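Local atomic coordinates of immunity protein (Neisseria meningitidis, PDB entry 4Q7O), a protein that probably protects the cell that makes it by neutralising the cognate toxin of a contact-dependent growth-inhibition (CDI) system. Residues N19-I24 and L100-N105; K45-T50 and K134-T139; I56-E61 and F89-D94. All coordinates share one frame; numbering follows the deposited sequence.

Contact 1: residues N19-I24 and L100-N105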
loop_
_atom_site.group_PDB
_atom_site.type_symbol
_atom_site.label_atom_id
_atom_site.label_comp_id
_atom_site.label_asym_id
_atom_site.label_seq_id
_atom_site.Cartn_x
_atom_site.Cartn_y
_atom_site.Cartn_z
ATOM N N ASN B 19 -2.959 10.315 -0.836
ATOM C CA ASN B 19 -3.256 10.531 -2.257
ATOM C C ASN B 19 -3.961 9.343 -2.924
ATOM O O ASN B 19 -4.182 9.359 -4.143
ATOM C CB ASN B 19 -1.973 10.843 -3.037
ATOM C CG ASN B 19 -1.403 12.223 -2.722
ATOM O OD1 ASN B 19 -2.096 13.095 -2.189
ATOM N ND2 ASN B 19 -0.133 12.435 -3.080
ATOM N N ASN B 20 -4.283 8.308 -2.141
ATOM C CA ASN B 20 -4.928 7.098 -2.665
ATOM C C ASN B 20 -3.999 6.355 -3.634
ATOM O O ASN B 20 -4.444 5.621 -4.511
ATOM C CB ASN B 20 -6.276 7.427 -3.325
ATOM C CG ASN B 20 -7.257 6.266 -3.295
ATOM O OD1 ASN B 20 -7.106 5.311 -2.527
ATOM N ND2 ASN B 20 -8.285 6.355 -4.134
ATOM N N HIS B 21 -2.697 6.545 -3.458
ATOM C CA HIS B 21 -1.699 5.874 -4.297
ATOM C C HIS B 21 -0.990 4.769 -3.535
ATOM O O HIS B 21 0.242 4.732 -3.461
ATOM C CB HIS B 21 -0.709 6.898 -4.851
ATOM C CG HIS B 21 -1.345 7.867 -5.796
ATOM N ND1 HIS B 21 -0.809 9.107 -6.072
ATOM C CD2 HIS B 21 -2.478 7.776 -6.534
ATOM C CE1 HIS B 21 -1.583 9.733 -6.936
ATOM N NE2 HIS B 21 -2.603 8.946 -7.237
ATOM N N PHE B 22 -1.794 3.874 -2.971
ATOM C CA PHE B 22 -1.300 2.772 -2.161
ATOM C C PHE B 22 -0.358 1.836 -2.924
ATOM O O PHE B 22 0.484 1.181 -2.315
ATOM C CB PHE B 22 -2.468 1.989 -1.555
ATOM C CG PHE B 22 -3.465 1.512 -2.575
ATOM C CD1 PHE B 22 -3.304 0.282 -3.203
ATOM C CD2 PHE B 22 -4.562 2.296 -2.909
ATOM C CE1 PHE B 22 -4.221 -0.167 -4.141
ATOM C CE2 PHE B 22 -5.482 1.862 -3.854
ATOM C CZ PHE B 22 -5.311 0.625 -4.477
ATOM N N VAL B 23 -0.466 1.787 -4.250
ATOM C CA VAL B 23 0.477 0.987 -5.037
ATOM C C VAL B 23 1.922 1.450 -4.818
ATOM O O VAL B 23 2.847 0.626 -4.739
ATOM C CB VAL B 23 0.096 0.997 -6.543
ATOM C CG1 VAL B 23 1.260 0.533 -7.411
ATOM C CG2 VAL B 23 -1.135 0.118 -6.782
ATOM N N ILE B 24 2.110 2.766 -4.698
ATOM C CA ILE B 24 3.436 3.318 -4.425
ATOM C C ILE B 24 3.969 2.878 -3.060
ATOM O O ILE B 24 5.149 2.533 -2.926
ATOM C CB ILE B 24 3.438 4.856 -4.504
ATOM C CG1 ILE B 24 2.976 5.327 -5.889
ATOM C CG2 ILE B 24 4.819 5.403 -4.173
ATOM C CD1 ILE B 24 3.800 4.782 -7.039
ATOM N N LEU B 100 -1.026 1.289 -11.198
ATOM C CA LEU B 100 -1.260 2.715 -11.028
ATOM C C LEU B 100 -0.452 3.496 -12.040
ATOM O O LEU B 100 0.714 3.199 -12.271
ATOM C CB LEU B 100 -0.850 3.146 -9.618
ATOM C CG LEU B 100 -0.894 4.640 -9.285
ATOM C CD1 LEU B 100 -2.313 5.163 -9.292
ATOM C CD2 LEU B 100 -0.245 4.917 -7.934
ATOM N N ILE B 101 -1.076 4.509 -12.628
ATOM C CA ILE B 101 -0.365 5.456 -13.477
ATOM C C ILE B 101 -0.430 6.840 -12.843
ATOM O O ILE B 101 -1.489 7.267 -12.385
ATOM C CB ILE B 101 -0.963 5.484 -14.889
ATOM C CG1 ILE B 101 -0.704 4.142 -15.589
ATOM C CG2 ILE B 101 -0.401 6.645 -15.687
ATOM C CD1 ILE B 101 -1.578 3.903 -16.819
ATOM N N ILE B 102 0.708 7.528 -12.794
ATOM C CA ILE B 102 0.769 8.894 -12.283
ATOM C C ILE B 102 1.674 9.754 -13.171
ATOM O O ILE B 102 2.472 9.221 -13.938
ATOM C CB ILE B 102 1.273 8.939 -10.817
ATOM C CG1 ILE B 102 2.599 8.182 -10.665
ATOM C CG2 ILE B 102 0.219 8.392 -9.872
ATOM C CD1 ILE B 102 3.221 8.315 -9.269
ATOM N N PRO B 103 1.557 11.086 -13.073
ATOM C CA PRO B 103 2.519 11.914 -13.809
ATOM C C PRO B 103 3.942 11.692 -13.305
ATOM O O PRO B 103 4.147 11.438 -12.117
ATOM C CB PRO B 103 2.077 13.346 -13.475
ATOM C CG PRO B 103 0.630 13.221 -13.078
ATOM C CD PRO B 103 0.556 11.901 -12.357
ATOM N N ILE B 104 4.919 11.799 -14.198
ATOM C CA ILE B 104 6.318 11.669 -13.810
ATOM C C ILE B 104 6.717 12.671 -12.716
ATOM O O ILE B 104 7.477 12.341 -11.818
ATOM C CB ILE B 104 7.246 11.749 -15.045
ATOM C CG1 ILE B 104 7.093 10.477 -15.885
ATOM C CG2 ILE B 104 8.699 11.929 -14.637
ATOM C CD1 ILE B 104 7.763 10.541 -17.238
ATOM N N ASN B 105 6.181 13.882 -12.760
ATOM C CA ASN B 105 6.502 14.858 -11.721
ATOM C C ASN B 105 6.122 14.346 -10.340
ATOM O O ASN B 105 6.889 14.471 -9.379
ATOM C CB ASN B 105 5.781 16.185 -11.977
ATOM C CG ASN B 105 6.374 16.965 -13.118
ATOM O OD1 ASN B 105 7.478 16.673 -13.591
ATOM N ND2 ASN B 105 5.652 17.986 -13.560
#

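Contact 2: residues K45-T50 and K134-T139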
loop_
_atom_site.group_PDB
_atom_site.type_symbol
_atom_site.label_atom_id
_atom_site.label_comp_id
_atom_site.label_asym_id
_atom_site.label_seq_id
_atom_site.Cartn_x
_atom_site.Cartn_y
_atom_site.Cartn_z
ATOM N N LYS B 45 17.656 4.956 -8.799
ATOM C CA LYS B 45 18.411 5.583 -9.889
ATOM C C LYS B 45 17.752 5.481 -11.256
ATOM O O LYS B 45 17.830 6.415 -12.062
ATOM C CB LYS B 45 19.801 4.955 -10.002
ATOM C CG LYS B 45 20.755 5.372 -8.926
ATOM C CD LYS B 45 22.144 4.887 -9.252
ATOM C CE LYS B 45 22.596 3.846 -8.265
ATOM N NZ LYS B 45 23.953 3.336 -8.604
ATOM N N ASN B 46 17.128 4.338 -11.526
ATOM C CA ASN B 46 16.698 4.017 -12.885
ATOM C C ASN B 46 15.647 4.969 -13.430
ATOM O O ASN B 46 15.531 5.138 -14.636
ATOM C CB ASN B 46 16.187 2.578 -12.978
ATOM C CG ASN B 46 17.297 1.566 -13.158
ATOM O OD1 ASN B 46 18.472 1.854 -12.929
ATOM N ND2 ASN B 46 16.922 0.359 -13.564
ATOM N N ILE B 47 14.884 5.594 -12.543
ATOM C CA ILE B 47 13.864 6.535 -12.986
ATOM C C ILE B 47 14.483 7.697 -13.783
ATOM O O ILE B 47 13.865 8.219 -14.705
ATOM C CB ILE B 47 12.990 7.037 -11.811
ATOM C CG1 ILE B 47 11.683 7.654 -12.330
ATOM C CG2 ILE B 47 13.777 7.993 -10.893
ATOM C CD1 ILE B 47 10.630 7.840 -11.252
ATOM N N THR B 48 15.724 8.061 -13.456
ATOM C CA THR B 48 16.413 9.163 -14.136
ATOM C C THR B 48 17.142 8.725 -15.399
ATOM O O THR B 48 17.478 9.554 -16.247
ATOM C CB THR B 48 17.467 9.821 -13.222
ATOM O OG1 THR B 48 18.594 8.945 -13.080
ATOM C CG2 THR B 48 16.886 10.131 -11.854
ATOM N N THR B 49 17.410 7.429 -15.517
ATOM C CA THR B 49 18.195 6.922 -16.640
ATOM C C THR B 49 17.344 6.162 -17.652
ATOM O O THR B 49 16.845 6.744 -18.614
ATOM C CB THR B 49 19.378 6.051 -16.170
ATOM O OG1 THR B 49 18.899 4.977 -15.353
ATOM C CG2 THR B 49 20.363 6.883 -15.367
ATOM N N THR B 50 17.177 4.864 -17.430
ATOM C CA THR B 50 16.446 4.015 -18.367
ATOM C C THR B 50 14.939 4.252 -18.302
ATOM O O THR B 50 14.220 4.004 -19.272
ATOM C CB THR B 50 16.727 2.524 -18.110
ATOM O OG1 THR B 50 16.172 2.145 -16.845
ATOM C CG2 THR B 50 18.230 2.261 -18.109
ATOM N N LYS B 134 20.475 14.593 -5.960
ATOM C CA LYS B 134 21.043 15.641 -6.803
ATOM C C LYS B 134 20.616 15.417 -8.244
ATOM O O LYS B 134 20.245 16.358 -8.949
ATOM C CB LYS B 134 22.569 15.631 -6.706
ATOM C CG LYS B 134 23.257 16.659 -7.591
ATOM C CD LYS B 134 24.765 16.432 -7.648
ATOM C CE LYS B 134 25.289 15.869 -6.339
ATOM N NZ LYS B 134 26.647 15.278 -6.477
ATOM N N THR B 135 20.661 14.159 -8.675
ATOM C CA THR B 135 20.226 13.807 -10.023
ATOM C C THR B 135 18.741 14.120 -10.230
ATOM O O THR B 135 18.350 14.586 -11.299
ATOM C CB THR B 135 20.521 12.332 -10.364
ATOM O OG1 THR B 135 21.916 12.060 -10.161
ATOM C CG2 THR B 135 20.174 12.036 -11.813
ATOM N N TYR B 136 17.922 13.884 -9.206
ATOM C CA TYR B 136 16.496 14.218 -9.279
ATOM C C TYR B 136 16.322 15.714 -9.526
ATOM O O TYR B 136 15.519 16.126 -10.358
ATOM C CB TYR B 136 15.747 13.833 -7.992
ATOM C CG TYR B 136 15.607 12.343 -7.691
ATOM C CD1 TYR B 136 15.941 11.374 -8.631
ATOM C CD2 TYR B 136 15.129 11.913 -6.449
ATOM C CE1 TYR B 136 15.811 10.020 -8.344
ATOM C CE2 TYR B 136 15.007 10.565 -6.149
ATOM C CZ TYR B 136 15.335 9.624 -7.106
ATOM O OH TYR B 136 15.212 8.282 -6.821
ATOM N N SER B 137 17.083 16.523 -8.795
ATOM C CA SER B 137 16.983 17.978 -8.890
ATOM C C SER B 137 17.504 18.506 -10.225
ATOM O O SER B 137 16.952 19.456 -10.787
ATOM C CB SER B 137 17.722 18.638 -7.723
ATOM O OG SER B 137 17.147 18.265 -6.483
ATOM N N GLN B 138 18.574 17.896 -10.725
ATOM C CA GLN B 138 19.094 18.230 -12.047
ATOM C C GLN B 138 18.049 17.941 -13.113
ATOM O O GLN B 138 17.797 18.759 -13.994
ATOM C CB GLN B 138 20.332 17.392 -12.368
ATOM C CG GLN B 138 21.553 17.682 -11.523
ATOM C CD GLN B 138 22.585 16.569 -11.613
ATOM O OE1 GLN B 138 23.176 16.176 -10.611
ATOM N NE2 GLN B 138 22.805 16.057 -12.819
ATOM N N THR B 139 17.447 16.761 -13.017
ATOM C CA THR B 139 16.590 16.219 -14.067
ATOM C C THR B 139 15.172 16.783 -14.053
ATOM O O THR B 139 14.570 17.018 -15.105
ATOM C CB THR B 139 16.491 14.683 -13.935
ATOM O OG1 THR B 139 17.804 14.111 -13.976
ATOM C CG2 THR B 139 15.645 14.091 -15.051
#

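Contact 3: residues I56-E61 and F89-D94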
loop_
_atom_site.group_PDB
_atom_site.type_symbol
_atom_site.label_atom_id
_atom_site.label_comp_id
_atom_site.label_asym_id
_atom_site.label_seq_id
_atom_site.Cartn_x
_atom_site.Cartn_y
_atom_site.Cartn_z
ATOM N N ILE B 56 10.554 -9.307 -9.236
ATOM C CA ILE B 56 9.363 -10.129 -9.098
ATOM C C ILE B 56 8.404 -9.416 -8.145
ATOM O O ILE B 56 8.761 -9.103 -7.003
ATOM C CB ILE B 56 9.680 -11.564 -8.618
ATOM C CG1 ILE B 56 10.574 -12.275 -9.638
ATOM C CG2 ILE B 56 8.389 -12.344 -8.417
ATOM C CD1 ILE B 56 11.014 -13.673 -9.220
ATOM N N GLY B 57 7.212 -9.095 -8.646
ATOM C CA GLY B 57 6.180 -8.478 -7.830
ATOM C C GLY B 57 6.197 -6.961 -7.729
ATOM O O GLY B 57 5.417 -6.396 -6.962
ATOM N N ALA B 58 7.070 -6.292 -8.482
ATOM C CA ALA B 58 7.114 -4.830 -8.456
ATOM C C ALA B 58 7.863 -4.268 -9.646
ATOM O O ALA B 58 8.970 -4.699 -9.942
ATOM C CB ALA B 58 7.755 -4.337 -7.165
ATOM N N GLN B 59 7.279 -3.279 -10.310
ATOM C CA GLN B 59 7.964 -2.640 -11.424
ATOM C C GLN B 59 7.427 -1.248 -11.696
ATOM O O GLN B 59 6.307 -0.906 -11.307
ATOM C CB GLN B 59 7.820 -3.479 -12.698
ATOM C CG GLN B 59 6.391 -3.523 -13.223
ATOM C CD GLN B 59 6.273 -4.172 -14.589
ATOM O OE1 GLN B 59 7.233 -4.198 -15.363
ATOM N NE2 GLN B 59 5.091 -4.692 -14.896
ATOM N N TYR B 60 8.236 -0.453 -12.389
ATOM C CA TYR B 60 7.746 0.766 -13.022
ATOM C C TYR B 60 8.315 0.900 -14.421
ATOM O O TYR B 60 9.371 0.343 -14.740
ATOM C CB TYR B 60 8.028 2.035 -12.194
ATOM C CG TYR B 60 9.500 2.355 -11.975
ATOM C CD1 TYR B 60 10.283 2.913 -12.990
ATOM C CD2 TYR B 60 10.104 2.116 -10.743
ATOM C CE1 TYR B 60 11.634 3.203 -12.789
ATOM C CE2 TYR B 60 11.449 2.406 -10.524
ATOM C CZ TYR B 60 12.209 2.949 -11.554
ATOM O OH TYR B 60 13.543 3.248 -11.362
ATOM N N GLU B 61 7.617 1.666 -15.247
ATOM C CA GLU B 61 8.085 1.965 -16.582
ATOM C C GLU B 61 7.476 3.293 -16.994
ATOM O O GLU B 61 6.255 3.460 -16.937
ATOM C CB GLU B 61 7.657 0.852 -17.539
ATOM C CG GLU B 61 8.181 0.954 -18.951
ATOM C CD GLU B 61 7.603 -0.137 -19.836
ATOM O OE1 GLU B 61 6.645 -0.809 -19.394
ATOM O OE2 GLU B 61 8.107 -0.326 -20.962
ATOM N N PHE B 89 3.186 2.031 -12.692
ATOM C CA PHE B 89 3.672 1.189 -11.607
ATOM C C PHE B 89 2.789 -0.030 -11.464
ATOM O O PHE B 89 1.574 0.054 -11.638
ATOM C CB PHE B 89 3.632 1.944 -10.274
ATOM C CG PHE B 89 4.675 2.992 -10.142
ATOM C CD1 PHE B 89 4.494 4.242 -10.718
ATOM C CD2 PHE B 89 5.832 2.743 -9.416
ATOM C CE1 PHE B 89 5.458 5.225 -10.587
ATOM C CE2 PHE B 89 6.801 3.725 -9.277
ATOM C CZ PHE B 89 6.617 4.963 -9.860
ATOM N N SER B 90 3.384 -1.161 -11.119
ATOM C CA SER B 90 2.570 -2.291 -10.702
ATOM C C SER B 90 3.220 -3.068 -9.578
ATOM O O SER B 90 4.443 -3.100 -9.454
ATOM C CB SER B 90 2.234 -3.206 -11.879
ATOM O OG SER B 90 3.353 -3.968 -12.265
ATOM N N VAL B 91 2.383 -3.674 -8.750
ATOM C CA VAL B 91 2.854 -4.590 -7.724
ATOM C C VAL B 91 2.018 -5.865 -7.731
ATOM O O VAL B 91 0.863 -5.865 -8.164
ATOM C CB VAL B 91 2.825 -3.950 -6.314
ATOM C CG1 VAL B 91 3.826 -2.816 -6.227
ATOM C CG2 VAL B 91 1.415 -3.489 -5.951
ATOM N N GLY B 92 2.615 -6.951 -7.258
ATOM C CA GLY B 92 1.922 -8.222 -7.176
ATOM C C GLY B 92 2.142 -9.119 -8.379
ATOM O O GLY B 92 3.045 -8.886 -9.200
ATOM N N ASP B 93 1.304 -10.146 -8.472
ATOM C CA ASP B 93 1.391 -11.165 -9.511
ATOM C C ASP B 93 1.287 -10.581 -10.915
ATOM O O ASP B 93 0.496 -9.670 -11.163
ATOM C CB ASP B 93 0.286 -12.203 -9.284
ATOM C CG ASP B 93 0.096 -13.132 -10.465
ATOM O OD1 ASP B 93 1.098 -13.494 -11.121
ATOM O OD2 ASP B 93 -1.065 -13.506 -10.730
ATOM N N ASP B 94 2.084 -11.128 -11.832
ATOM C CA ASP B 94 2.104 -10.687 -13.222
ATOM C C ASP B 94 0.744 -10.848 -13.897
ATOM O O ASP B 94 0.385 -10.065 -14.779
ATOM C CB ASP B 94 3.171 -11.457 -14.010
HETATM O O HOH W 1 2.684 -5.442 -14.266
#

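Contact 1: residues N19-I24 and L100-N105
Leu100 reaches from its strand toward the turn that opens helix 22-34 and meets three residues there. Its chi1 of 174° sets CG anti to the backbone N; from there CD1 lies near CD2 of His21, and CD2 goes to both His21 and Ile24. CD2 is the busier of the two methyls: it packs 3.7 Å from CB of His21, against CG of that ring, and also 3.8 Å from CG1 of Ile24. The side chains of His21 and Ile24 each cross Leu100 at about a right angle. Val23 meets it differently, sliding past in the opposite direction, with its CB 3.9 Å from Leu100 CB. Both faces of the histidine ring have a neighbour near the rim. Over one sits CG2 of Ile102, 3.9 Å from the ring centroid and 19° off the normal, a CH-pi contact displaced toward CE1; over the opposite face lies the carbonyl O of Asn19, from the histidine's own segment.

This is helix-on-sheet packing: the first turn of helix 22-34 is laid on the edge strand 98-103 of a four-stranded antiparallel sheet, just after a Schellman motif at Asn20 has ended helix 10-18. Ile102 holds CG1 in the crowded position between backbone N and carbonyl carbon (chi1 53°), with CG2 beside the backbone N and against one face of the imidazole. Its CD1 comes 4.2 Å from CD1 of Ile24. ND1 of the ring is held from helix 104-121 by a hydrogen bond with the hydroxyl of Tyr110, which also bonds Asn19 ND2. Met4 of the second subunit packs on both His21 and Leu100.

Contact 2: residues K45-T50 and K134-T139
Thr48 and Tyr136 make the main apolar contact, methyl against aromatic edge. CG2 of Thr48 lies close to the ring plane, 3.6 Å from CD1 and nearly as close to CE1, and the two side chains cross at about a right angle. CG2 of Ile47 lies 3.8 Å from CE1 of Tyr136, oblique to the ring. A third methyl, CG2 of Thr135, lies against the other branch of Thr48, 3.7 Å from OG1 and almost as near CB. Thr139 stands at the margin, its OG1 4.4 Å from CB of Thr48.

The hydrogen bonds run within each segment. Thr48 OG1, placed between its own backbone N and carbonyl carbon (chi1 73°), turns back to donate to Lys45 O at 2.8 Å, in the carbonyl plane; Thr48 N shares that acceptor. On helix 126-139, Thr139 OG1 donates to Thr135 O at 2.8 Å, tilted 32° from the carbonyl plane, while Thr139 N approaches from the other face.

In the fold, this joins the turn after helix 37-46 to the last turns of the C-terminal helix 126-139. The tyrosine ring meets Tyr108 of helix 104-121 edge-to-face.

The threonines therefore work two ways: the hydroxyls of Thr48 and Thr139 are spent on carbonyls of their own segments, that of Thr135 on Glu131 O one turn back, and the methyls of Thr48 and Thr135 serve as packing surface. Across the interface the segments meet through van der Waals contact; just outside, the Tyr136 hydroxyl adds a polar tie to helix 37-46 through a hydrogen bond with Phe44 O.

Contact 3: residues I56-E61 and F89-D94
Phe89 lies beside Tyr60 in a non-hydrogen-bonded antiparallel pair, both side chains pointing the same way. Over one face of the phenylalanine ring, toward its rim, sits CB of Tyr60, 3.8 Å from the ring centroid and 21° off its normal, a CH-pi contact. The rings themselves are oblique, with planes at 48°. The tyrosine ring leads away from the contact and ends in a hydroxyl hydrogen-bonded to Cys43 O.

Ser90 pairs with Gln59 through both backbone bonds: Ser90 N donates to Gln59 O at 2.9 Å, and Gln59 N to Ser90 O at 3.0 Å. Their side chains emerge on the other side of the sheet. There Ser90 OG sits 3.2 Å from CG of Gln59, and one water bridges the tips, accepting from Gln59 NE2 at 2.6 Å and bonding Ser90 OG.

Val91 returns to the side of Phe89, opposite Ala58, with its CG1 4.3 Å from Ala58 CB. Its CA makes a CA-H...O contact with Gly57 O at 3.2 Å.

At Gly92 a further backbone bond follows: Gly92 N donates to Gly57 O at 2.9 Å, well above the carbonyl plane, and Gly57 CA-H points back at Gly92 O. Both glycines have positive phi, at angles where a CB would jam against the preceding carbonyl O.

These are the two central strands of the antiparallel sheet, with 52-55 flanking one and 98-103 the other. The side bearing Ala58, Tyr60, Phe89 and Val91 is covered by helices: Phe27 of helix 22-34 meets Phe89 edge-to-face and touches Ala58 and Val91, while Phe111 of helix 104-121 meets the Tyr60 ring edge-to-face.

Contacts 1 and 3 are buried and share the sheet: Leu100 O and Phe89 N form a probable hydrogen bond between neighbouring strands, and Ile24 CD1 packs on the Phe89 ring. Contact 2 is only partly buried, about 20 Å from contact 3 centre to centre and across the middle of the chain from it. Tyr60 spans the gap, its hydroxyl lying against Asn46 and Ile47. Contact 3 is a backbone ladder with side chains added; contacts 1 and 2 are side-chain packing, aliphatic around an imidazole in the first, a threonine methyl at a tyrosine edge in the second, with an isoleucine methyl and another threonine alongside. The second subunit touches contacts 1 and 3 but not contact 2.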